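Local coordinates for phenazine biosynthesis protein, PhzF family (Bacillus anthracis, PDB 3EDN), which belongs to the PhzF family with a diaminopimelate epimerase-like fold and is probably an isomerase-like enzyme of biosynthesis, its own substrate not being established, at residues T77-Y82 / T117-M121; V6-D10 / Y82-R87; G44-T48 / M70-G76; D10-P16 / A286-V292. All blocks are in the same frame, centred on the assembly; numbering follows the deposited sequence.

Interaction 1: T77-Y82 / T117-M121; sequences TVGTIY and TFIKM
A single water ties Tyr-82 to Thr-117: it lies 2.9 Å from Tyr-82 OH and accepts a hydrogen bond from Thr-117 N. Both this water and Thr-117 O sit in the plane of the phenol ring, at its edge, with Thr-117 O 3.5 Å from Tyr-82 CE1. The same carbonyl oxygen takes a hydrogen bond from Thr-288 OG1, while the hydroxyl of Thr-117 turns to Glu-86. Tyr-82 carries its CG anti to the backbone N (chi1 179°), which carries the ring out to Thr-117.

Further along, the strand's side chains that touch the helix are apolar. Ile-119 points toward helix 77-82; its CG1 meets the helix backbone, 3.7 Å from Val-78 O, and its side chain crosses that of Ile-81 at about a right angle, with Ile-119 CD1 3.8 Å from Ile-81 CG2. Met-121, a selenomethionine, bends at chi3 (54°) and tucks its methyl between two branches, Thr-77 CG2 at a tight 3.5 Å from Met-121 CE and Val-78 CG2 beside it. Thr-77 OG1 instead bonds to Tyr-63 OH and Cys-73 O.

With the axes 8.2 Å apart and inclined at 134°, this is the central helix lying against its surrounding barrel, as in diaminopimelate epimerase-like domains. The contact is mainly van der Waals packing of buried side chains, with the water-mediated polar link at its Tyr-82 end.

Interaction 2: V6-D10 / Y82-R87; sequences VFHYD and YALRER. With SO4 (sulfate ion), chain D.
The ring of Tyr-9 has Ala-83 CB over the centre of one face, a CH-pi contact with the methyl 3.5 Å from the ring centroid, and the guanidinium of Arg-87 at its hydroxyl edge. Tyr-9 CE2 in turn lies in the plane of the Tyr-82 ring, at its edge. Phe-7 sets CE1 over one face of the Arg-87 guanidinium, offset toward the rim, the two planes being 53° apart. The rings of Phe-7 and Tyr-9 hang from strand 3-11 into the barrel of a diaminopimelate epimerase-like domain and meet the last turn of its central helix, 74-86, and Arg-87 just after it. Ile-24 of strand 20-25 packs on both Tyr-9 and Ala-83.

Arg-87 runs extended from CG to NE (chi2 -180°), which carries its head past the tip of Tyr-9. There Arg-87 NE donates to Tyr-9 OH at 2.6 Å, with the oxygen in the guanidinium plane, and NH2 adds a weak second bond. Phe-7 against a face and Tyr-9 and a sulfate at the edges restrict its rotation. On the other side of the strand His-8 NE2 donates to Asp-10 OD1 at 2.8 Å, from above the carboxylate plane.

The sulfate, probably from the crystallisation liquor, completes the setting of Arg-87: its O4 accepts from both NH1 and NH2, 2.9 Å from each, and lies in the ring plane of Phe-7, 3.3 Å from Phe-7 CE1.

Interaction 3: G44-T48 / M70-G76; sequences GFNET and MDLCGHG. With SO4 (sulfate ion), chain C.
With CG anti to the backbone N (chi1 -175°), Glu-47 extends toward Cys-73 and the helix behind it, and a bend at chi2 (-90°) swings the carboxylate across the start of helix 74-86. Its CD lies 3.8 Å from Cys-73 SG, and Glu-47 OE1 comes within 3.6 Å of Gly-76 CA, where the absence of a side chain lets the carboxylate lie close to the helix. The other oxygen, OE2, is bonded to Ser-49 OG. Cys-73 is the N-cap: Cys-73 SG accepts a weak bond from Gly-76 N at 3.4 Å.

His-75 holds CG between its backbone N and carbonyl carbon (chi1 82°), folding the imidazole back beside the helix start. This puts ND1 beside His-75 N, and both donate to O1 of a sulfate, probably from the crystallisation liquor, at 2.7 and 2.8 Å and nearly straight. The amide of Asn-46 lies at the other edge of the ring, the planes 39° apart; His-75 NE2 makes a weak bond to Pro-21 O.

Gly-230 N and Thr-231 N, at the start of helix 230-244, hold the same sulfate. An anion between two helix N termini, one in each half of the chain, is consistent with the active-site cleft of diaminopimelate epimerase-like proteins. The loop from helix 33-43 to strand 48-52 lines this place alongside strand 20-25, while Tyr-63 of strand 59-64 packs on Glu-47 and Cys-73.

Interaction 4: D10-P16 / A286-V292; sequences DAFTNKP and AGTAVYV
Val-290 is wrapped by the turn that follows strand 3-11, and its side chain shows how. CB faces the carbonyl of Asn-14. CG1, placed between the backbone N and the carbonyl carbon (chi1 67°), presses on the peptide joining Lys-15 to Pro-16, 3.6 Å from Pro-16 N, and on Thr-13 CG2. The other branch, CG2, touches Asn-14 O and ends 3.9 Å from Pro-16 CD, the two side chains crossing at about a right angle.

Beneath this wrap the strands pair antiparallel. Asp-10 and Val-290 form a hydrogen-bonded pair: Asp-10 N donates to Val-290 O at 2.9 Å in the carbonyl plane, and Val-290 N returns a bond to Asp-10 O at 3.0 Å. Ala-11 and Ala-289 make the next, non-hydrogen-bonded pair. Phe-12 N then donates to Thr-288 O at 2.8 Å, nearly along the C=O axis, before a positive phi at Phe-12 (64°) turns the chain back across its partner. The Phe-12 ring brings CD1 to Gly-287 CA, 3.7 Å away and near the ring plane, and also packs on His-75. Thr-288 brings its methyl CG2 to Thr-13 O but bonds through its hydroxyl to Thr-117 O; Thr-13 OG1 bonds to Asp-265 O. At the far end Val-292 CG2 lies 3.7 Å from Asp-10 CG, whose oxygens bond to His-8 NE2 and Gly-19 N.

Strand 282-298 also pairs with strands 117-122 and 266-273, so it probably links the two halves. Three backbone bonds set the pairing here, and van der Waals contacts, many from Val-290 to backbone, Thr-13 and Pro-16, bind the returning turn on top.

Overall arrangement
From the N terminus, strand 3-11 opens two contacts at once: 6-10 goes to the end of helix 74-86 in interaction 2, and 10-16 waits for strand 282-298 in interaction 4. The first of these loops has interaction 3 nested inside it, where 44-48 meets the start of the same helix. Interaction 1 follows interaction 3 in series, crosses interaction 2 at the shared Tyr-82, and ties the helix to strand 117-122. Interaction 4, the longest closure, encloses interactions 1 and 3 and crosses interaction 2. Interactions 3, 1 and 2 fasten one helix at start, middle and end, while interaction 4 joins the first and last strands of the chain.

Interaction 1: T77-Y82 / T117-M121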
# COMPACT_ATOMS: atom_id res chain seq x y z
N THR A 77 15.45 10.43 -3.09
CA THR A 77 15.71 10.74 -1.69
C THR A 77 16.29 12.14 -1.52
O THR A 77 15.84 12.92 -0.68
CB THR A 77 16.64 9.67 -1.07
OG1 THR A 77 15.98 8.39 -1.16
CG2 THR A 77 16.94 9.97 0.39
N VAL A 78 17.29 12.47 -2.33
CA VAL A 78 17.83 13.82 -2.30
C VAL A 78 16.75 14.88 -2.55
O VAL A 78 16.61 15.82 -1.76
CB VAL A 78 18.98 13.99 -3.31
CG1 VAL A 78 19.31 15.48 -3.56
CG2 VAL A 78 20.22 13.22 -2.84
N GLY A 79 15.98 14.74 -3.63
CA GLY A 79 14.95 15.73 -3.91
C GLY A 79 13.90 15.81 -2.82
O GLY A 79 13.47 16.90 -2.42
N THR A 80 13.50 14.65 -2.31
CA THR A 80 12.39 14.61 -1.34
C THR A 80 12.80 15.18 0.02
O THR A 80 12.09 16.00 0.59
CB THR A 80 11.83 13.19 -1.18
OG1 THR A 80 11.34 12.73 -2.45
CG2 THR A 80 10.69 13.14 -0.17
N ILE A 81 13.96 14.77 0.52
CA ILE A 81 14.40 15.32 1.80
C ILE A 81 14.71 16.81 1.65
O ILE A 81 14.40 17.59 2.54
CB ILE A 81 15.59 14.56 2.39
CG1 ILE A 81 15.26 13.08 2.54
CG2 ILE A 81 15.98 15.17 3.75
CD1 ILE A 81 13.95 12.80 3.26
N TYR A 82 15.32 17.22 0.55
CA TYR A 82 15.52 18.65 0.32
C TYR A 82 14.18 19.41 0.40
O TYR A 82 14.06 20.46 1.05
CB TYR A 82 16.16 18.88 -1.05
CG TYR A 82 16.37 20.35 -1.33
CD1 TYR A 82 17.56 20.99 -0.99
CD2 TYR A 82 15.35 21.11 -1.88
CE1 TYR A 82 17.74 22.35 -1.22
CE2 TYR A 82 15.52 22.47 -2.13
CZ TYR A 82 16.71 23.08 -1.79
OH TYR A 82 16.84 24.43 -2.04
N THR A 117 21.10 23.89 1.05
CA THR A 117 20.95 22.65 1.78
C THR A 117 21.37 21.46 0.92
O THR A 117 20.95 21.34 -0.24
CB THR A 117 19.51 22.47 2.27
OG1 THR A 117 19.23 23.46 3.29
CG2 THR A 117 19.30 21.08 2.85
N PHE A 118 22.22 20.61 1.49
CA PHE A 118 22.68 19.40 0.85
C PHE A 118 22.23 18.18 1.63
O PHE A 118 22.21 18.19 2.86
CB PHE A 118 24.22 19.42 0.77
CG PHE A 118 24.75 19.97 -0.52
CD1 PHE A 118 24.52 21.30 -0.89
CD2 PHE A 118 25.46 19.16 -1.38
CE1 PHE A 118 25.00 21.78 -2.11
CE2 PHE A 118 25.94 19.63 -2.57
CZ PHE A 118 25.71 20.93 -2.94
N ILE A 119 21.85 17.13 0.91
CA ILE A 119 21.38 15.88 1.50
C ILE A 119 22.43 14.82 1.18
O ILE A 119 22.74 14.59 0.00
CB ILE A 119 20.05 15.43 0.85
CG1 ILE A 119 19.01 16.57 0.90
CG2 ILE A 119 19.53 14.17 1.50
CD1 ILE A 119 18.81 17.18 2.27
N LYS A 120 22.93 14.16 2.23
CA LYS A 120 24.08 13.26 2.10
C LYS A 120 23.67 11.85 2.50
O LYS A 120 22.98 11.66 3.50
CB LYS A 120 25.22 13.75 3.01
CG LYS A 120 26.51 12.94 2.92
CD LYS A 120 27.57 13.59 3.82
CE LYS A 120 28.85 12.79 3.86
NZ LYS A 120 29.83 13.40 4.83
N MSE A 121 24.08 10.86 1.72
CA MSE A 121 23.72 9.48 2.03
C MSE A 121 24.89 8.55 1.72
O MSE A 121 25.78 8.90 0.96
CB MSE A 121 22.47 9.04 1.26
CG MSE A 121 22.59 9.08 -0.24
SE MSE A 121 20.81 9.30 -1.10
CE MSE A 121 20.25 10.88 -0.13
O HOH W 1 19.16 25.59 -0.69

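Interaction 2: V6-D10 / Y82-R87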
# COMPACT_ATOMS: atom_id res chain seq x y z
N VAL A 6 1.14 17.03 -6.46
CA VAL A 6 2.44 16.42 -6.70
C VAL A 6 3.44 17.53 -6.96
O VAL A 6 3.17 18.46 -7.69
CB VAL A 6 2.38 15.48 -7.90
CG1 VAL A 6 3.72 14.77 -8.13
CG2 VAL A 6 1.28 14.45 -7.68
N PHE A 7 4.62 17.42 -6.34
CA PHE A 7 5.69 18.37 -6.59
C PHE A 7 6.73 17.77 -7.52
O PHE A 7 6.96 16.56 -7.54
CB PHE A 7 6.33 18.83 -5.28
CG PHE A 7 5.44 19.72 -4.47
CD1 PHE A 7 5.57 21.09 -4.54
CD2 PHE A 7 4.46 19.17 -3.65
CE1 PHE A 7 4.74 21.91 -3.81
CE2 PHE A 7 3.62 19.99 -2.93
CZ PHE A 7 3.78 21.36 -3.01
N HIS A 8 7.32 18.64 -8.32
CA HIS A 8 8.47 18.31 -9.14
C HIS A 8 9.64 19.11 -8.58
O HIS A 8 9.60 20.34 -8.58
CB HIS A 8 8.16 18.73 -10.57
CG HIS A 8 9.31 18.66 -11.52
ND1 HIS A 8 9.20 19.06 -12.83
CD2 HIS A 8 10.59 18.23 -11.36
CE1 HIS A 8 10.37 18.89 -13.44
NE2 HIS A 8 11.22 18.39 -12.57
N TYR A 9 10.65 18.40 -8.04
CA TYR A 9 11.94 19.00 -7.67
C TYR A 9 12.97 18.37 -8.57
O TYR A 9 12.84 17.20 -8.92
CB TYR A 9 12.30 18.70 -6.20
CG TYR A 9 11.69 19.69 -5.24
CD1 TYR A 9 10.31 19.75 -5.07
CD2 TYR A 9 12.49 20.57 -4.51
CE1 TYR A 9 9.75 20.67 -4.20
CE2 TYR A 9 11.93 21.49 -3.63
CZ TYR A 9 10.55 21.52 -3.48
OH TYR A 9 9.98 22.44 -2.63
N ASP A 10 13.98 19.15 -8.96
CA ASP A 10 15.11 18.57 -9.70
C ASP A 10 16.23 18.31 -8.72
O ASP A 10 16.63 19.21 -7.98
CB ASP A 10 15.61 19.50 -10.81
CG ASP A 10 14.91 19.27 -12.14
OD1 ASP A 10 14.02 18.39 -12.23
OD2 ASP A 10 15.29 19.98 -13.09
N TYR A 82 15.32 17.22 0.55
CA TYR A 82 15.52 18.65 0.32
C TYR A 82 14.18 19.41 0.40
O TYR A 82 14.06 20.46 1.05
CB TYR A 82 16.16 18.88 -1.05
CG TYR A 82 16.37 20.35 -1.33
CD1 TYR A 82 17.56 20.99 -0.99
CD2 TYR A 82 15.35 21.11 -1.88
CE1 TYR A 82 17.74 22.35 -1.22
CE2 TYR A 82 15.52 22.47 -2.13
CZ TYR A 82 16.71 23.08 -1.79
OH TYR A 82 16.84 24.43 -2.04
N ALA A 83 13.16 18.90 -0.30
CA ALA A 83 11.87 19.57 -0.30
C ALA A 83 11.26 19.62 1.10
O ALA A 83 10.77 20.67 1.55
CB ALA A 83 10.93 18.88 -1.27
N LEU A 84 11.29 18.50 1.81
CA LEU A 84 10.75 18.50 3.18
C LEU A 84 11.47 19.51 4.05
O LEU A 84 10.85 20.27 4.80
CB LEU A 84 10.85 17.11 3.82
CG LEU A 84 9.99 16.00 3.22
CD1 LEU A 84 10.41 14.64 3.73
CD2 LEU A 84 8.52 16.23 3.60
N ARG A 85 12.79 19.52 3.98
CA ARG A 85 13.57 20.42 4.81
C ARG A 85 13.29 21.88 4.46
O ARG A 85 12.98 22.69 5.34
CB ARG A 85 15.06 20.09 4.69
CG ARG A 85 16.00 21.12 5.29
CD ARG A 85 16.18 20.95 6.79
NE ARG A 85 17.28 21.81 7.23
CZ ARG A 85 18.10 21.55 8.25
NH1 ARG A 85 17.97 20.44 8.96
NH2 ARG A 85 19.06 22.40 8.54
N GLU A 86 13.37 22.21 3.17
CA GLU A 86 13.24 23.60 2.76
C GLU A 86 11.83 24.13 2.97
O GLU A 86 11.64 25.34 3.08
CB GLU A 86 13.68 23.74 1.30
CG GLU A 86 15.17 23.54 1.13
CD GLU A 86 15.98 24.55 1.92
OE1 GLU A 86 16.54 24.19 2.98
OE2 GLU A 86 16.01 25.72 1.49
N ARG A 87 10.85 23.23 3.01
CA ARG A 87 9.44 23.64 3.20
C ARG A 87 9.04 23.75 4.66
O ARG A 87 7.90 24.13 4.95
CB ARG A 87 8.50 22.66 2.49
CG ARG A 87 8.65 22.78 1.00
CD ARG A 87 7.75 21.86 0.18
NE ARG A 87 7.80 22.38 -1.17
CZ ARG A 87 6.92 23.23 -1.68
NH1 ARG A 87 5.83 23.57 -0.99
NH2 ARG A 87 7.11 23.70 -2.90
S SO4 D . 5.05 26.53 -3.01
O1 SO4 D . 6.50 26.59 -3.10
O2 SO4 D . 4.59 27.08 -1.74
O3 SO4 D . 4.47 27.34 -4.09
O4 SO4 D . 4.59 25.15 -3.14

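Interaction 3: G44-T48 / M70-G76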
# COMPACT_ATOMS: atom_id res chain seq x y z
N GLY A 44 4.40 10.48 -14.68
CA GLY A 44 5.21 10.16 -15.86
C GLY A 44 6.67 10.57 -15.78
O GLY A 44 7.38 10.51 -16.80
N PHE A 45 7.12 11.00 -14.61
CA PHE A 45 8.55 11.24 -14.41
C PHE A 45 9.27 9.92 -14.23
O PHE A 45 8.64 8.90 -13.96
CB PHE A 45 8.85 12.08 -13.16
CG PHE A 45 8.24 13.45 -13.17
CD1 PHE A 45 7.68 14.02 -14.31
CD2 PHE A 45 8.26 14.19 -11.99
CE1 PHE A 45 7.12 15.31 -14.27
CE2 PHE A 45 7.71 15.47 -11.94
CZ PHE A 45 7.15 16.03 -13.08
N ASN A 46 10.59 9.93 -14.34
CA ASN A 46 11.37 8.73 -14.12
C ASN A 46 11.07 8.07 -12.78
O ASN A 46 11.12 6.84 -12.65
CB ASN A 46 12.87 9.02 -14.28
CG ASN A 46 13.36 9.99 -13.26
OD1 ASN A 46 13.35 11.21 -13.47
ND2 ASN A 46 13.78 9.48 -12.13
N GLU A 47 10.77 8.89 -11.77
CA GLU A 47 10.45 8.36 -10.44
C GLU A 47 9.66 9.40 -9.66
O GLU A 47 9.87 10.61 -9.81
CB GLU A 47 11.74 7.98 -9.69
CG GLU A 47 11.54 7.31 -8.34
CD GLU A 47 11.46 8.28 -7.17
OE1 GLU A 47 11.74 9.50 -7.33
OE2 GLU A 47 11.08 7.81 -6.08
N THR A 48 8.73 8.89 -8.84
CA THR A 48 7.93 9.68 -7.89
C THR A 48 8.03 9.00 -6.52
O THR A 48 7.84 7.77 -6.43
CB THR A 48 6.46 9.79 -8.33
OG1 THR A 48 6.40 10.50 -9.56
CG2 THR A 48 5.63 10.56 -7.31
N MSE A 70 10.42 0.66 -6.71
CA MSE A 70 11.86 0.45 -6.50
C MSE A 70 12.14 0.39 -5.00
O MSE A 70 11.53 1.13 -4.23
CB MSE A 70 12.69 1.62 -7.07
CG MSE A 70 12.11 2.30 -8.30
SE MSE A 70 13.39 3.59 -9.01
CE MSE A 70 14.72 2.29 -9.46
N ASP A 71 13.09 -0.44 -4.59
CA ASP A 71 13.43 -0.47 -3.17
C ASP A 71 14.16 0.80 -2.71
O ASP A 71 14.01 1.23 -1.56
CB ASP A 71 14.31 -1.68 -2.84
CG ASP A 71 13.52 -2.97 -2.73
OD1 ASP A 71 12.28 -2.96 -2.89
OD2 ASP A 71 14.16 -4.02 -2.48
N LEU A 72 14.95 1.39 -3.61
CA LEU A 72 15.76 2.56 -3.31
C LEU A 72 15.78 3.49 -4.50
O LEU A 72 15.69 3.05 -5.65
CB LEU A 72 17.21 2.15 -3.07
CG LEU A 72 17.52 1.32 -1.85
CD1 LEU A 72 19.00 0.96 -1.87
CD2 LEU A 72 17.14 2.10 -0.58
N CYS A 73 15.92 4.78 -4.24
CA CYS A 73 16.16 5.74 -5.30
C CYS A 73 16.91 6.94 -4.74
O CYS A 73 16.34 7.77 -4.03
CB CYS A 73 14.86 6.20 -5.96
SG CYS A 73 15.13 7.46 -7.20
N GLY A 74 18.19 7.04 -5.07
CA GLY A 74 19.03 8.06 -4.48
C GLY A 74 18.60 9.48 -4.83
O GLY A 74 18.47 10.32 -3.94
N HIS A 75 18.40 9.76 -6.11
CA HIS A 75 18.02 11.12 -6.48
C HIS A 75 16.64 11.51 -5.93
O HIS A 75 16.41 12.67 -5.59
CB HIS A 75 18.17 11.40 -7.99
CG HIS A 75 17.02 10.93 -8.83
ND1 HIS A 75 16.92 9.64 -9.29
CD2 HIS A 75 15.95 11.60 -9.34
CE1 HIS A 75 15.83 9.52 -10.03
NE2 HIS A 75 15.22 10.70 -10.07
N GLY A 76 15.75 10.53 -5.82
CA GLY A 76 14.42 10.78 -5.24
C GLY A 76 14.54 11.10 -3.77
O GLY A 76 13.84 11.96 -3.24
S SO4 C . 20.12 8.10 -9.04
O1 SO4 C . 18.87 7.99 -8.29
O2 SO4 C . 20.51 9.46 -9.35
O3 SO4 C . 21.14 7.39 -8.33
O4 SO4 C . 19.91 7.36 -10.29

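Interaction 4: D10-P16 / A286-V292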
# COMPACT_ATOMS: atom_id res chain seq x y z
N ASP A 10 13.98 19.15 -8.96
CA ASP A 10 15.11 18.57 -9.70
C ASP A 10 16.23 18.31 -8.72
O ASP A 10 16.63 19.21 -7.98
CB ASP A 10 15.61 19.50 -10.81
CG ASP A 10 14.91 19.27 -12.14
OD1 ASP A 10 14.02 18.39 -12.23
OD2 ASP A 10 15.29 19.98 -13.09
N ALA A 11 16.70 17.06 -8.67
CA ALA A 11 17.82 16.69 -7.79
C ALA A 11 19.18 16.98 -8.44
O ALA A 11 19.33 16.94 -9.68
CB ALA A 11 17.73 15.22 -7.43
N PHE A 12 20.18 17.23 -7.58
CA PHE A 12 21.58 17.45 -7.99
C PHE A 12 21.76 18.70 -8.84
O PHE A 12 22.61 18.75 -9.75
CB PHE A 12 22.16 16.22 -8.71
CG PHE A 12 22.08 14.95 -7.92
CD1 PHE A 12 22.68 14.85 -6.66
CD2 PHE A 12 21.48 13.81 -8.45
CE1 PHE A 12 22.62 13.66 -5.93
CE2 PHE A 12 21.42 12.64 -7.72
CZ PHE A 12 22.00 12.56 -6.48
N THR A 13 20.97 19.72 -8.56
CA THR A 13 21.14 21.02 -9.20
C THR A 13 20.55 22.11 -8.32
O THR A 13 19.76 21.84 -7.41
CB THR A 13 20.46 21.06 -10.59
OG1 THR A 13 20.89 22.21 -11.31
CG2 THR A 13 18.95 21.11 -10.45
N ASN A 14 20.96 23.36 -8.59
CA ASN A 14 20.38 24.50 -7.90
C ASN A 14 19.54 25.35 -8.84
O ASN A 14 18.98 26.36 -8.43
CB ASN A 14 21.46 25.34 -7.20
CG ASN A 14 22.59 25.72 -8.12
OD1 ASN A 14 22.49 25.59 -9.34
ND2 ASN A 14 23.69 26.20 -7.54
N LYS A 15 19.40 24.90 -10.08
CA LYS A 15 18.57 25.63 -11.05
C LYS A 15 17.45 24.79 -11.64
O LYS A 15 17.69 23.68 -12.08
CB LYS A 15 19.44 26.24 -12.14
CG LYS A 15 20.39 27.30 -11.58
CD LYS A 15 20.93 28.21 -12.64
CE LYS A 15 21.94 29.18 -12.03
NZ LYS A 15 21.26 30.25 -11.30
N PRO A 16 16.21 25.31 -11.62
CA PRO A 16 15.07 24.56 -12.16
C PRO A 16 15.36 24.06 -13.58
O PRO A 16 15.97 24.78 -14.39
CB PRO A 16 13.94 25.62 -12.18
CG PRO A 16 14.33 26.61 -11.15
CD PRO A 16 15.81 26.64 -11.13
N ALA A 286 26.37 13.49 -1.91
CA ALA A 286 25.46 14.54 -1.46
C ALA A 286 25.06 15.40 -2.63
O ALA A 286 25.83 15.61 -3.56
CB ALA A 286 26.12 15.40 -0.38
N GLY A 287 23.85 15.94 -2.56
CA GLY A 287 23.42 16.84 -3.59
C GLY A 287 22.46 17.85 -3.00
O GLY A 287 21.89 17.63 -1.92
N THR A 288 22.32 18.96 -3.69
CA THR A 288 21.24 19.87 -3.39
C THR A 288 20.11 19.59 -4.38
O THR A 288 20.20 18.65 -5.18
CB THR A 288 21.69 21.36 -3.41
OG1 THR A 288 20.67 22.17 -2.79
CG2 THR A 288 21.95 21.85 -4.82
N ALA A 289 19.04 20.37 -4.30
CA ALA A 289 17.90 20.20 -5.21
C ALA A 289 17.18 21.53 -5.31
O ALA A 289 17.51 22.50 -4.61
CB ALA A 289 16.95 19.11 -4.70
N VAL A 290 16.16 21.58 -6.16
CA VAL A 290 15.45 22.83 -6.39
C VAL A 290 14.00 22.56 -6.80
O VAL A 290 13.74 21.64 -7.57
CB VAL A 290 16.17 23.71 -7.45
CG1 VAL A 290 16.12 23.07 -8.83
CG2 VAL A 290 15.58 25.10 -7.50
N TYR A 291 13.08 23.36 -6.27
CA TYR A 291 11.68 23.33 -6.67
C TYR A 291 11.56 23.65 -8.16
O TYR A 291 12.19 24.60 -8.64
CB TYR A 291 10.93 24.41 -5.88
CG TYR A 291 9.51 24.67 -6.37
CD1 TYR A 291 8.44 23.93 -5.88
CD2 TYR A 291 9.25 25.65 -7.32
CE1 TYR A 291 7.14 24.16 -6.31
CE2 TYR A 291 7.95 25.88 -7.78
CZ TYR A 291 6.91 25.14 -7.24
OH TYR A 291 5.60 25.37 -7.69
N VAL A 292 10.74 22.87 -8.86
CA VAL A 292 10.43 23.16 -10.25
C VAL A 292 8.96 23.58 -10.41
O VAL A 292 8.66 24.70 -10.89
CB VAL A 292 10.79 22.01 -11.20
CG1 VAL A 292 10.44 22.39 -12.62
CG2 VAL A 292 12.28 21.68 -11.07